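Local atomic coordinates of acyl-coenzyme A oxidase acox-1.1 (Caenorhabditis elegans, PDB entry 5K3H), a protein that catalyses the FAD-dependent first step of peroxisomal beta-oxidation, desaturating acyl-CoA side chains to (2E)-enoyl-CoA while passing electrons to oxygen to give hydrogen peroxide. Residues 7-12 against 630-635; 17-22 against 606-611; 309-314 against 613-618; 319-324 against 331-336. All coordinates share one frame; numbering follows the deposited sequence.

Contact 1: 7-12 against 630-635; sequences TIQEGD and GRRDGH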
loop_
_atom_site.group_PDB
_atom_site.type_symbol
_atom_site.label_atom_id
_atom_site.label_comp_id
_atom_site.label_asym_id
_atom_site.label_seq_id
_atom_site.Cartn_x
_atom_site.Cartn_y
_atom_site.Cartn_z
ATOM N N THR B 7 -10.493 3.951 -29.227
ATOM C CA THR B 7 -9.075 4.026 -28.902
ATOM C C THR B 7 -8.200 3.141 -29.800
ATOM O O THR B 7 -6.988 3.387 -29.897
ATOM C CB THR B 7 -8.903 3.683 -27.421
ATOM O OG1 THR B 7 -9.713 4.579 -26.655
ATOM C CG2 THR B 7 -7.470 3.817 -26.972
ATOM N N ILE B 8 -8.795 2.182 -30.524
ATOM C CA ILE B 8 -8.032 1.321 -31.421
ATOM C C ILE B 8 -7.323 2.173 -32.468
ATOM O O ILE B 8 -7.911 3.105 -33.031
ATOM C CB ILE B 8 -8.974 0.308 -32.100
ATOM C CG1 ILE B 8 -9.673 -0.588 -31.069
ATOM C CG2 ILE B 8 -8.234 -0.551 -33.158
ATOM C CD1 ILE B 8 -10.856 -1.346 -31.659
ATOM N N GLN B 9 -6.058 1.858 -32.746
ATOM C CA GLN B 9 -5.347 2.447 -33.874
ATOM C C GLN B 9 -4.664 1.340 -34.670
ATOM O O GLN B 9 -4.356 0.277 -34.124
ATOM C CB GLN B 9 -4.302 3.479 -33.418
ATOM C CG GLN B 9 -4.884 4.769 -32.868
ATOM C CD GLN B 9 -3.811 5.768 -32.493
ATOM O OE1 GLN B 9 -2.754 5.834 -33.127
ATOM N NE2 GLN B 9 -4.063 6.540 -31.438
ATOM N N GLU B 10 -4.454 1.566 -35.973
ATOM C CA GLU B 10 -3.668 0.609 -36.748
ATOM C C GLU B 10 -2.290 0.411 -36.129
ATOM O O GLU B 10 -1.623 1.371 -35.745
ATOM C CB GLU B 10 -3.516 1.062 -38.190
ATOM C CG GLU B 10 -4.579 0.516 -39.111
ATOM C CD GLU B 10 -4.241 -0.853 -39.682
ATOM O OE1 GLU B 10 -3.042 -1.198 -39.830
ATOM O OE2 GLU B 10 -5.195 -1.584 -40.026
ATOM N N GLY B 11 -1.860 -0.846 -36.039
ATOM C CA GLY B 11 -0.538 -1.147 -35.528
ATOM C C GLY B 11 -0.470 -1.425 -34.051
ATOM O O GLY B 11 0.612 -1.753 -33.556
ATOM N N ASP B 12 -1.581 -1.284 -33.325
ATOM C CA ASP B 12 -1.585 -1.598 -31.911
ATOM C C ASP B 12 -1.317 -3.087 -31.710
ATOM O O ASP B 12 -1.490 -3.907 -32.619
ATOM C CB ASP B 12 -2.925 -1.231 -31.278
ATOM C CG ASP B 12 -3.153 0.282 -31.177
ATOM O OD1 ASP B 12 -2.213 1.098 -31.406
ATOM O OD2 ASP B 12 -4.282 0.663 -30.802
ATOM N N GLY B 630 1.022 0.557 -19.138
ATOM C CA GLY B 630 -0.320 0.887 -19.571
ATOM C C GLY B 630 -0.384 1.704 -20.844
ATOM O O GLY B 630 -1.383 2.382 -21.087
ATOM N N ARG B 631 0.659 1.625 -21.673
ATOM C CA ARG B 631 0.668 2.297 -22.972
ATOM C C ARG B 631 -0.608 2.042 -23.752
ATOM O O ARG B 631 -1.082 0.903 -23.831
ATOM C CB ARG B 631 1.841 1.806 -23.807
ATOM C CG ARG B 631 3.141 2.461 -23.486
ATOM C CD ARG B 631 4.249 1.869 -24.333
ATOM N NE ARG B 631 4.037 2.185 -25.742
ATOM C CZ ARG B 631 4.453 3.316 -26.309
ATOM N NH1 ARG B 631 5.077 4.223 -25.570
ATOM N NH2 ARG B 631 4.234 3.544 -27.609
ATOM N N ARG B 632 -1.118 3.109 -24.387
ATOM C CA ARG B 632 -2.331 3.007 -25.204
ATOM C C ARG B 632 -2.230 1.909 -26.260
ATOM O O ARG B 632 -3.192 1.152 -26.475
ATOM C CB ARG B 632 -2.611 4.344 -25.893
ATOM C CG ARG B 632 -3.997 4.432 -26.524
ATOM C CD ARG B 632 -4.006 5.301 -27.775
ATOM N NE ARG B 632 -2.971 4.840 -28.690
ATOM C CZ ARG B 632 -3.101 3.780 -29.480
ATOM N NH1 ARG B 632 -4.235 3.088 -29.461
ATOM N NH2 ARG B 632 -2.107 3.401 -30.282
ATOM N N ASP B 633 -1.062 1.775 -26.913
ATOM C CA ASP B 633 -0.946 0.835 -28.033
ATOM C C ASP B 633 -0.620 -0.607 -27.632
ATOM O O ASP B 633 -0.682 -1.489 -28.497
ATOM C CB ASP B 633 0.090 1.320 -29.049
ATOM C CG ASP B 633 1.481 1.452 -28.466
ATOM O OD1 ASP B 633 1.762 0.958 -27.341
ATOM O OD2 ASP B 633 2.330 2.037 -29.178
ATOM N N GLY B 634 -0.270 -0.875 -26.376
ATOM C CA GLY B 634 0.005 -2.228 -25.945
ATOM C C GLY B 634 1.373 -2.773 -26.299
ATOM O O GLY B 634 1.615 -3.977 -26.116
ATOM N N HIS B 635 2.277 -1.935 -26.806
ATOM C CA HIS B 635 3.640 -2.371 -27.110
ATOM C C HIS B 635 4.502 -2.171 -25.865
ATOM O O HIS B 635 5.329 -1.257 -25.770
ATOM C CB HIS B 635 4.195 -1.613 -28.308
ATOM C CG HIS B 635 3.441 -1.867 -29.578
ATOM N ND1 HIS B 635 3.144 -3.135 -30.027
ATOM C CD2 HIS B 635 2.937 -1.014 -30.499
ATOM C CE1 HIS B 635 2.473 -3.052 -31.159
ATOM N NE2 HIS B 635 2.337 -1.776 -31.469
#
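Arg631 opens a type I beta turn that runs to Gly634, and its guanidinium holds the carboxylate of Asp633 side-on, NE to OD1 and NH2 to OD2. Next comes Arg632, the residue that carries the contact. Arg632 CG stands anti to the backbone N (chi1 -168°) and lies 3.6 Å from Thr7 CG2; beyond it, bends at chi2 and chi3 bring the guanidinium end-on to Asp12. Arg632 NH2 reaches Asp12 OD1 at 2.6 Å and Arg632 NH1 reaches Asp12 OD2 at 2.8 Å, both on syn lone pairs and both nearly straight. Over one guanidinium face lies the amide of Gln9, almost parallel to it, with Gln9 NE2 3.4 Å from Arg632 NE; two donors meet there, so this is a stack, not a bond. Asp12 OD2 accepts a second hydrogen bond, from Gln9 N, which comes from above the carboxylate plane and ties the salt bridge to the type II turn of 9-12. Asp633 turns its carboxylate back into its own segment, where OD1 also accepts His635 N in an Asx turn. His635 finishes the walk: NE2 donates a hydrogen bond to Gly11 O at 2.7 Å, the oxygen lying in the ring plane. The result is two beta turns clasped by an arginine-aspartate pair at the surface, pinning the N-terminal loop before helix 14-21 to the loop leading into helix 636-645, away from the annotated sites.

Contact 2: 17-22 against 606-611; sequences TAERLT and KIRPNA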
loop_
_atom_site.group_PDB
_atom_site.type_symbol
_atom_site.label_atom_id
_atom_site.label_comp_id
_atom_site.label_asym_id
_atom_site.label_seq_id
_atom_site.Cartn_x
_atom_site.Cartn_y
_atom_site.Cartn_z
ATOM N N THR B 17 -5.783 -5.006 -29.012
ATOM C CA THR B 17 -6.862 -4.750 -29.965
ATOM C C THR B 17 -7.969 -5.811 -29.895
ATOM O O THR B 17 -9.153 -5.471 -29.950
ATOM C CB THR B 17 -6.296 -4.648 -31.373
ATOM O OG1 THR B 17 -5.365 -3.564 -31.404
ATOM C CG2 THR B 17 -7.411 -4.356 -32.353
ATOM N N ALA B 18 -7.611 -7.093 -29.762
ATOM C CA ALA B 18 -8.627 -8.139 -29.649
ATOM C C ALA B 18 -9.570 -7.883 -28.475
ATOM O O ALA B 18 -10.780 -8.137 -28.573
ATOM C CB ALA B 18 -7.969 -9.509 -29.491
ATOM N N GLU B 19 -9.046 -7.368 -27.362
ATOM C CA GLU B 19 -9.901 -7.060 -26.220
ATOM C C GLU B 19 -10.761 -5.825 -26.458
ATOM O O GLU B 19 -11.764 -5.632 -25.761
ATOM C CB GLU B 19 -9.063 -6.868 -24.960
ATOM C CG GLU B 19 -8.299 -8.110 -24.510
ATOM C CD GLU B 19 -9.226 -9.277 -24.240
ATOM O OE1 GLU B 19 -10.371 -9.041 -23.745
ATOM O OE2 GLU B 19 -8.817 -10.434 -24.541
ATOM N N ARG B 20 -10.374 -4.969 -27.398
ATOM C CA ARG B 20 -11.148 -3.780 -27.703
ATOM C C ARG B 20 -12.253 -4.055 -28.709
ATOM O O ARG B 20 -13.327 -3.434 -28.628
ATOM C CB ARG B 20 -10.211 -2.673 -28.205
ATOM C CG ARG B 20 -9.276 -2.148 -27.091
ATOM C CD ARG B 20 -8.247 -1.116 -27.585
ATOM N NE ARG B 20 -7.710 -0.293 -26.494
ATOM C CZ ARG B 20 -6.473 0.202 -26.459
ATOM N NH1 ARG B 20 -5.606 -0.026 -27.436
ATOM N NH2 ARG B 20 -6.099 0.953 -25.450
ATOM N N LEU B 21 -12.029 -5.009 -29.622
ATOM C CA LEU B 21 -13.007 -5.315 -30.663
ATOM C C LEU B 21 -14.296 -5.903 -30.116
ATOM O O LEU B 21 -15.321 -5.831 -30.797
ATOM C CB LEU B 21 -12.397 -6.268 -31.696
ATOM C CG LEU B 21 -11.343 -5.611 -32.597
ATOM C CD1 LEU B 21 -10.658 -6.655 -33.455
ATOM C CD2 LEU B 21 -11.969 -4.521 -33.439
ATOM N N THR B 22 -14.283 -6.449 -28.894
ATOM C CA THR B 22 -15.472 -7.024 -28.280
ATOM C C THR B 22 -16.356 -5.974 -27.591
ATOM O O THR B 22 -17.395 -6.331 -27.011
ATOM C CB THR B 22 -15.057 -8.144 -27.301
ATOM O OG1 THR B 22 -14.107 -7.662 -26.336
ATOM C CG2 THR B 22 -14.443 -9.345 -28.046
ATOM N N LYS B 606 -19.098 -11.735 -17.792
ATOM C CA LYS B 606 -19.923 -10.826 -18.580
ATOM C C LYS B 606 -19.212 -9.498 -18.807
ATOM O O LYS B 606 -19.342 -8.881 -19.881
ATOM C CB LYS B 606 -21.273 -10.626 -17.876
ATOM C CG LYS B 606 -22.296 -9.884 -18.714
ATOM C CD LYS B 606 -23.070 -10.898 -19.557
ATOM C CE LYS B 606 -23.754 -10.267 -20.731
ATOM N NZ LYS B 606 -24.267 -8.928 -20.391
ATOM N N ILE B 607 -18.449 -9.040 -17.809
ATOM C CA ILE B 607 -17.767 -7.756 -17.906
ATOM C C ILE B 607 -16.562 -7.853 -18.844
ATOM O O ILE B 607 -16.243 -6.888 -19.561
ATOM C CB ILE B 607 -17.347 -7.307 -16.494
ATOM C CG1 ILE B 607 -18.566 -6.905 -15.648
ATOM C CG2 ILE B 607 -16.344 -6.163 -16.565
ATOM C CD1 ILE B 607 -19.304 -5.725 -16.171
ATOM N N ARG B 608 -15.926 -9.031 -18.919
ATOM C CA ARG B 608 -14.631 -9.159 -19.587
ATOM C C ARG B 608 -14.569 -8.545 -20.989
ATOM O O ARG B 608 -13.705 -7.678 -21.211
ATOM C CB ARG B 608 -14.225 -10.640 -19.601
ATOM C CG ARG B 608 -12.811 -10.926 -20.083
ATOM C CD ARG B 608 -12.804 -11.189 -21.557
ATOM N NE ARG B 608 -11.485 -11.439 -22.137
ATOM C CZ ARG B 608 -10.882 -12.637 -22.121
ATOM N NH1 ARG B 608 -11.458 -13.669 -21.508
ATOM N NH2 ARG B 608 -9.701 -12.807 -22.710
ATOM N N PRO B 609 -15.448 -8.888 -21.949
ATOM C CA PRO B 609 -15.320 -8.293 -23.296
ATOM C C PRO B 609 -15.399 -6.781 -23.298
ATOM O O PRO B 609 -14.930 -6.140 -24.248
ATOM C CB PRO B 609 -16.504 -8.887 -24.072
ATOM C CG PRO B 609 -17.062 -9.943 -23.247
ATOM C CD PRO B 609 -16.624 -9.769 -21.839
ATOM N N ASN B 610 -15.988 -6.189 -22.270
ATOM C CA ASN B 610 -16.135 -4.752 -22.188
ATOM C C ASN B 610 -15.122 -4.127 -21.251
ATOM O O ASN B 610 -15.124 -2.897 -21.097
ATOM C CB ASN B 610 -17.551 -4.385 -21.724
ATOM C CG ASN B 610 -18.523 -4.274 -22.869
ATOM O OD1 ASN B 610 -18.151 -3.865 -23.987
ATOM N ND2 ASN B 610 -19.773 -4.638 -22.615
ATOM N N ALA B 611 -14.287 -4.940 -20.596
ATOM C CA ALA B 611 -13.470 -4.423 -19.493
ATOM C C ALA B 611 -12.461 -3.381 -19.982
ATOM O O ALA B 611 -12.338 -2.304 -19.388
ATOM C CB ALA B 611 -12.779 -5.567 -18.747
HETATM O O HOH W 1 -13.632 -4.019 -24.435
#
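The guanidinium of Arg608 meets the carboxylate of Glu19 at its edge, the two planes only 21° apart. The grip is side-on: Arg608 NE points at Glu19 OE1 over 3.1 Å and Arg608 NH2 at Glu19 OE2, also over 3.1 Å, with both N-H directions close to straight. The acceptors lie in the guanidinium plane, yet each oxygen is met from somewhat above its own carboxylate plane, so the fork is slightly tilted. Both chains have to bend to get there. Arg608 leaves its helix with CG anti to the backbone N and folds at chi2 (-92°), while Glu19 folds at chi2 (-58°), and they cross at about a right angle. Each has a second ionic partner: Glu336 takes NH1 of Arg608, and Lys333 binds OE2 of Glu19.

A second grip sits at the C-terminal end of helix 14-21. Thr22 holds OG1 in the crowded position between its backbone N and carbonyl carbon, and from there the hydroxyl donates to Pro609 O at 2.7 Å, on a carbonyl lone pair. Thr22 CB rests on Pro609 CB at 3.6 Å. Pro609 O also accepts a hydrogen bond from a water 2.5 Å away, which donates to Glu19 O as well and so bridges the two backbones. Helix 590-616 is kinked here: Pro609 N has no hydrogen to donate, and Asn610 N bonds Ile607 O, three residues back, not the carbonyl four back. The chemistry is that of alternating charges, Lys333, Glu19, Arg608 and Glu336, which would be expected to keep both carboxylates ionised.

Contact 3: 309-314 against 613-618; sequences ALNIAT and SLLDSW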
loop_
_atom_site.group_PDB
_atom_site.type_symbol
_atom_site.label_atom_id
_atom_site.label_comp_id
_atom_site.label_asym_id
_atom_site.label_seq_id
_atom_site.Cartn_x
_atom_site.Cartn_y
_atom_site.Cartn_z
ATOM N N ALA B 309 -4.960 3.390 -12.436
ATOM C CA ALA B 309 -4.332 2.117 -12.097
ATOM C C ALA B 309 -4.978 0.955 -12.842
ATOM O O ALA B 309 -4.280 0.045 -13.305
ATOM C CB ALA B 309 -4.393 1.898 -10.588
ATOM N N LEU B 310 -6.302 0.991 -13.021
ATOM C CA LEU B 310 -6.965 -0.133 -13.675
ATOM C C LEU B 310 -6.715 -0.139 -15.178
ATOM O O LEU B 310 -6.551 -1.211 -15.777
ATOM C CB LEU B 310 -8.461 -0.101 -13.365
ATOM C CG LEU B 310 -8.778 -0.396 -11.892
ATOM C CD1 LEU B 310 -10.185 0.090 -11.568
ATOM C CD2 LEU B 310 -8.630 -1.865 -11.614
ATOM N N ASN B 311 -6.656 1.043 -15.809
ATOM C CA ASN B 311 -6.206 1.104 -17.198
ATOM C C ASN B 311 -4.851 0.407 -17.344
ATOM O O ASN B 311 -4.636 -0.393 -18.263
ATOM C CB ASN B 311 -6.106 2.557 -17.650
ATOM C CG ASN B 311 -7.419 3.095 -18.230
ATOM O OD1 ASN B 311 -7.675 2.969 -19.421
ATOM N ND2 ASN B 311 -8.250 3.712 -17.377
ATOM N N ILE B 312 -3.921 0.706 -16.444
ATOM C CA ILE B 312 -2.584 0.131 -16.545
ATOM C C ILE B 312 -2.634 -1.379 -16.362
ATOM O O ILE B 312 -2.135 -2.140 -17.203
ATOM C CB ILE B 312 -1.642 0.794 -15.522
ATOM C CG1 ILE B 312 -1.468 2.279 -15.865
ATOM C CG2 ILE B 312 -0.319 0.013 -15.421
ATOM C CD1 ILE B 312 -1.063 3.137 -14.685
ATOM N N ALA B 313 -3.263 -1.834 -15.273
ATOM C CA ALA B 313 -3.255 -3.252 -14.967
ATOM C C ALA B 313 -4.091 -4.060 -15.953
ATOM O O ALA B 313 -3.759 -5.215 -16.229
ATOM C CB ALA B 313 -3.744 -3.470 -13.541
ATOM N N THR B 314 -5.190 -3.499 -16.475
ATOM C CA THR B 314 -6.044 -4.285 -17.361
ATOM C C THR B 314 -5.480 -4.332 -18.782
ATOM O O THR B 314 -5.525 -5.387 -19.436
ATOM C CB THR B 314 -7.477 -3.731 -17.355
ATOM O OG1 THR B 314 -7.941 -3.557 -15.992
ATOM C CG2 THR B 314 -8.424 -4.660 -18.119
ATOM N N SER B 613 -12.636 -1.680 -22.736
ATOM C CA SER B 613 -13.347 -0.530 -23.289
ATOM C C SER B 613 -13.910 0.358 -22.185
ATOM O O SER B 613 -13.880 1.591 -22.297
ATOM C CB SER B 613 -14.439 -0.997 -24.239
ATOM O OG SER B 613 -13.863 -1.720 -25.326
ATOM N N LEU B 614 -14.373 -0.244 -21.088
ATOM C CA LEU B 614 -14.845 0.534 -19.942
ATOM C C LEU B 614 -13.761 1.432 -19.371
ATOM O O LEU B 614 -14.059 2.526 -18.875
ATOM C CB LEU B 614 -15.359 -0.396 -18.833
ATOM C CG LEU B 614 -16.709 -1.069 -19.083
ATOM C CD1 LEU B 614 -16.879 -2.217 -18.139
ATOM C CD2 LEU B 614 -17.868 -0.048 -18.946
ATOM N N LEU B 615 -12.504 1.004 -19.444
ATOM C CA LEU B 615 -11.413 1.830 -18.962
ATOM C C LEU B 615 -10.913 2.794 -20.031
ATOM O O LEU B 615 -10.544 3.922 -19.697
ATOM C CB LEU B 615 -10.278 0.939 -18.470
ATOM C CG LEU B 615 -10.664 0.103 -17.245
ATOM C CD1 LEU B 615 -9.695 -1.059 -17.108
ATOM C CD2 LEU B 615 -10.706 0.962 -15.966
ATOM N N ASP B 616 -10.901 2.379 -21.307
ATOM C CA ASP B 616 -10.602 3.315 -22.388
ATOM C C ASP B 616 -11.552 4.505 -22.395
ATOM O O ASP B 616 -11.184 5.578 -22.868
ATOM C CB ASP B 616 -10.700 2.657 -23.763
ATOM C CG ASP B 616 -9.543 1.761 -24.077
ATOM O OD1 ASP B 616 -8.432 1.953 -23.519
ATOM O OD2 ASP B 616 -9.738 0.884 -24.963
ATOM N N SER B 617 -12.794 4.314 -21.948
ATOM C CA SER B 617 -13.777 5.389 -21.997
ATOM C C SER B 617 -13.396 6.572 -21.125
ATOM O O SER B 617 -13.978 7.649 -21.285
ATOM C CB SER B 617 -15.158 4.865 -21.616
ATOM O OG SER B 617 -15.617 3.909 -22.570
ATOM N N TRP B 618 -12.478 6.398 -20.170
ATOM C CA TRP B 618 -11.997 7.551 -19.415
ATOM C C TRP B 618 -11.047 8.423 -20.232
ATOM O O TRP B 618 -10.740 9.545 -19.809
ATOM C CB TRP B 618 -11.324 7.073 -18.143
ATOM C CG TRP B 618 -12.294 6.491 -17.225
ATOM C CD1 TRP B 618 -12.948 5.310 -17.377
ATOM C CD2 TRP B 618 -12.737 7.044 -15.993
ATOM N NE1 TRP B 618 -13.786 5.091 -16.313
ATOM C CE2 TRP B 618 -13.670 6.147 -15.445
ATOM C CE3 TRP B 618 -12.429 8.206 -15.290
ATOM C CZ2 TRP B 618 -14.296 6.374 -14.224
ATOM C CZ3 TRP B 618 -13.060 8.433 -14.068
ATOM C CH2 TRP B 618 -13.979 7.515 -13.553
HETATM O O HOH W 2 -7.654 0.573 -20.982
#
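Helix 300-319 and the C-terminal part of helix 590-616 come closest at Asn311 and Leu615, whose CA atoms are 5.5 Å apart. This is buried helix-helix packing within the all-helical C-terminal part of the acyl-CoA oxidase fold, joining the C-alpha1 region to the last long helix, with Ile348 of helix 338-367 also against Leu615. Leu615 carries most of it. With CG anti to its carbonyl carbon (chi1 -65°), it aims both methyls at the facing helix: Leu615 CD2 packs on Leu310 CB at 3.6 Å, and Leu615 CD1 sits against Thr314 OG1 at 3.2 Å and near Leu310 O. That hydroxyl is turned back to its own helix and donates to Leu310 O, which already accepts Thr314 N, so this buried polar atom is satisfied within the helix. Asn311 slides past Leu615 in the opposite direction and lays its amide along the CB and carbonyl. Asn311 ND2 donates to Leu615 O from above the carbonyl plane, a bent bond of 3.3 Å and 138°, and also to Ser307 O one turn back. Asn311 OD1 lies closer still to Leu615 O, 3.0 Å, two acceptors that do not bond. The same Leu615 O accepts Trp618 N from its own segment. Asp616 salt-bridges Arg315 and Arg20, and one water links it to the amide, donating to Asn311 OD1 at 2.9 Å and to Asp616 OD1 at 3.0 Å.

Contact 4: 319-324 against 331-336; sequences VRRQGQ and EVKVLE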
loop_
_atom_site.group_PDB
_atom_site.type_symbol
_atom_site.label_atom_id
_atom_site.label_comp_id
_atom_site.label_asym_id
_atom_site.label_seq_id
_atom_site.Cartn_x
_atom_site.Cartn_y
_atom_site.Cartn_z
ATOM N N VAL B 319 -2.017 -7.903 -22.664
ATOM C CA VAL B 319 -0.820 -8.166 -23.456
ATOM C C VAL B 319 0.111 -9.200 -22.813
ATOM O O VAL B 319 0.926 -9.810 -23.521
ATOM C CB VAL B 319 -0.083 -6.835 -23.716
ATOM C CG1 VAL B 319 -1.072 -5.759 -24.091
ATOM C CG2 VAL B 319 0.743 -6.393 -22.529
ATOM N N ARG B 320 -0.001 -9.428 -21.501
ATOM C CA ARG B 320 0.836 -10.383 -20.778
ATOM C C ARG B 320 0.266 -11.797 -20.890
ATOM O O ARG B 320 -0.843 -12.052 -20.428
ATOM C CB ARG B 320 0.930 -9.962 -19.315
ATOM C CG ARG B 320 1.700 -10.900 -18.403
ATOM C CD ARG B 320 3.103 -11.112 -18.930
ATOM N NE ARG B 320 3.945 -11.702 -17.903
ATOM C CZ ARG B 320 5.269 -11.595 -17.841
ATOM N NH1 ARG B 320 5.944 -10.909 -18.770
ATOM N NH2 ARG B 320 5.909 -12.167 -16.825
ATOM N N ARG B 321 1.025 -12.718 -21.482
ATOM C CA ARG B 321 0.651 -14.127 -21.569
ATOM C C ARG B 321 1.505 -14.933 -20.595
ATOM O O ARG B 321 2.732 -14.808 -20.603
ATOM C CB ARG B 321 0.818 -14.633 -23.006
ATOM C CG ARG B 321 -0.321 -14.175 -23.934
ATOM C CD ARG B 321 -0.085 -14.514 -25.369
ATOM N NE ARG B 321 -1.162 -14.040 -26.245
ATOM C CZ ARG B 321 -2.265 -14.745 -26.503
ATOM N NH1 ARG B 321 -2.412 -15.942 -25.941
ATOM N NH2 ARG B 321 -3.204 -14.281 -27.318
ATOM N N GLN B 322 0.875 -15.759 -19.757
ATOM C CA GLN B 322 1.634 -16.423 -18.690
ATOM C C GLN B 322 0.838 -17.596 -18.159
ATOM O O GLN B 322 -0.292 -17.416 -17.696
ATOM C CB GLN B 322 1.974 -15.447 -17.548
ATOM C CG GLN B 322 3.108 -15.894 -16.592
ATOM C CD GLN B 322 4.539 -15.734 -17.170
ATOM O OE1 GLN B 322 5.535 -16.044 -16.489
ATOM N NE2 GLN B 322 4.642 -15.254 -18.417
ATOM N N GLY B 323 1.409 -18.790 -18.243
ATOM C CA GLY B 323 0.735 -19.971 -17.764
ATOM C C GLY B 323 -0.279 -20.472 -18.773
ATOM O O GLY B 323 -0.620 -19.816 -19.765
ATOM N N GLN B 324 -0.742 -21.689 -18.527
ATOM C CA GLN B 324 -1.708 -22.336 -19.390
ATOM C C GLN B 324 -2.982 -22.615 -18.624
ATOM O O GLN B 324 -2.958 -22.867 -17.411
ATOM C CB GLN B 324 -1.164 -23.626 -19.973
ATOM C CG GLN B 324 -0.288 -23.397 -21.162
ATOM C CD GLN B 324 0.402 -24.651 -21.561
ATOM O OE1 GLN B 324 1.223 -25.164 -20.796
ATOM N NE2 GLN B 324 0.108 -25.160 -22.753
ATOM N N GLU B 331 0.056 -20.311 -24.116
ATOM C CA GLU B 331 -0.092 -19.508 -22.912
ATOM C C GLU B 331 -1.204 -18.481 -23.096
ATOM O O GLU B 331 -1.363 -17.896 -24.172
ATOM C CB GLU B 331 1.230 -18.819 -22.598
ATOM C CG GLU B 331 2.324 -19.779 -22.093
ATOM C CD GLU B 331 3.607 -19.029 -21.719
ATOM O OE1 GLU B 331 4.343 -18.610 -22.659
ATOM O OE2 GLU B 331 3.877 -18.855 -20.507
ATOM N N VAL B 332 -2.014 -18.303 -22.062
ATOM C CA VAL B 332 -3.173 -17.440 -22.162
ATOM C C VAL B 332 -2.805 -16.065 -21.625
ATOM O O VAL B 332 -1.897 -15.906 -20.802
ATOM C CB VAL B 332 -4.397 -18.027 -21.416
ATOM C CG1 VAL B 332 -4.798 -19.373 -21.978
ATOM C CG2 VAL B 332 -4.084 -18.148 -19.959
ATOM N N LYS B 333 -3.528 -15.050 -22.096
ATOM C CA LYS B 333 -3.477 -13.739 -21.464
ATOM C C LYS B 333 -3.848 -13.889 -19.996
ATOM O O LYS B 333 -4.810 -14.584 -19.669
ATOM C CB LYS B 333 -4.479 -12.803 -22.134
ATOM C CG LYS B 333 -4.264 -12.572 -23.606
ATOM C CD LYS B 333 -5.444 -11.821 -24.168
ATOM C CE LYS B 333 -5.318 -11.616 -25.658
ATOM N NZ LYS B 333 -6.457 -10.799 -26.193
ATOM N N VAL B 334 -3.118 -13.219 -19.096
ATOM C CA VAL B 334 -3.497 -13.373 -17.696
ATOM C C VAL B 334 -4.897 -12.827 -17.438
ATOM O O VAL B 334 -5.550 -13.255 -16.483
ATOM C CB VAL B 334 -2.463 -12.747 -16.748
ATOM C CG1 VAL B 334 -1.130 -13.415 -16.966
ATOM C CG2 VAL B 334 -2.358 -11.255 -16.946
ATOM N N LEU B 335 -5.413 -11.962 -18.321
ATOM C CA LEU B 335 -6.811 -11.536 -18.244
ATOM C C LEU B 335 -7.768 -12.715 -18.312
ATOM O O LEU B 335 -8.924 -12.584 -17.913
ATOM C CB LEU B 335 -7.135 -10.550 -19.376
ATOM C CG LEU B 335 -8.414 -9.681 -19.391
ATOM C CD1 LEU B 335 -8.578 -8.830 -18.155
ATOM C CD2 LEU B 335 -8.520 -8.803 -20.669
ATOM N N GLU B 336 -7.297 -13.875 -18.766
ATOM C CA GLU B 336 -8.132 -15.072 -18.893
ATOM C C GLU B 336 -8.491 -15.679 -17.538
ATOM O O GLU B 336 -9.525 -16.351 -17.431
ATOM C CB GLU B 336 -7.372 -16.115 -19.730
ATOM C CG GLU B 336 -8.181 -16.865 -20.757
ATOM C CD GLU B 336 -8.853 -15.945 -21.747
ATOM O OE1 GLU B 336 -8.144 -15.347 -22.595
ATOM O OE2 GLU B 336 -10.098 -15.799 -21.638
#
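Three backbone N-H groups and three carbonyls are paired across this contact. Val334 N donates to Arg320 O at 2.9 Å, nearly along the C=O axis; Gln322 N donates to Val332 O at 3.0 Å; Val332 N donates to Gly323 O at 3.1 Å, again almost end-on. Each of these carbonyls is also approached by a CA-H: Lys333 CA at Arg320 O, Arg321 CA at Val332 O and Glu331 CA at Gly323 O. Gly323 N makes a weak bond, 3.3 Å, to Glu331 OE2. Arg321 stretches out from CG to NE alongside Lys333, and its NH1 donates a hydrogen bond to Glu331 O at 2.8 Å, in both the guanidinium and the carbonyl plane. Lys333 CG lies over the centre of one face of that guanidinium. Both like charges find acceptors on helix 14-21: Arg321 NH2 the Asp15 carboxylate, Lys333 NZ Glu19 and the Asp15 carbonyl. Gln322 bends at chi2 (77°) so that NE2 reaches Arg321 O on a lone pair, and it bonds Gly155 O of the second subunit too, while OE1 takes Gly157 N of that subunit. Arg320 NH1 goes to Tyr637 and to Met154 O of the second subunit. The pattern is a single beta bridge, Arg321 with Lys333, closing the loop between helices 300-319 and 338-367 at the dimer interface, where Arg320 belongs to the shared FAD site.

The four contacts lie on the same side of the chain's centre, and Arg20 knits three of them: its NH1 bonds Arg632 O of contact 1 at 2.9 Å, while its NE forms a salt bridge with Asp616 OD2 of contact 3 at 2.8 Å. Contacts 2 and 3 share helix 590-616, their centres 11 Å apart. Contact 2 joins contact 4 through two salt bridges, Arg608 NH1 to Glu336 OE2 at 2.5 Å and Glu19 OE2 to Lys333 NZ at 2.9 Å. Contact 4 holds FAD-binding Arg320; between nearest atoms, the side chain of Val334 is about 3 Å from that of Gln340, and that of Arg608 about 4 Å from that of Gln341, both FAD-site residues.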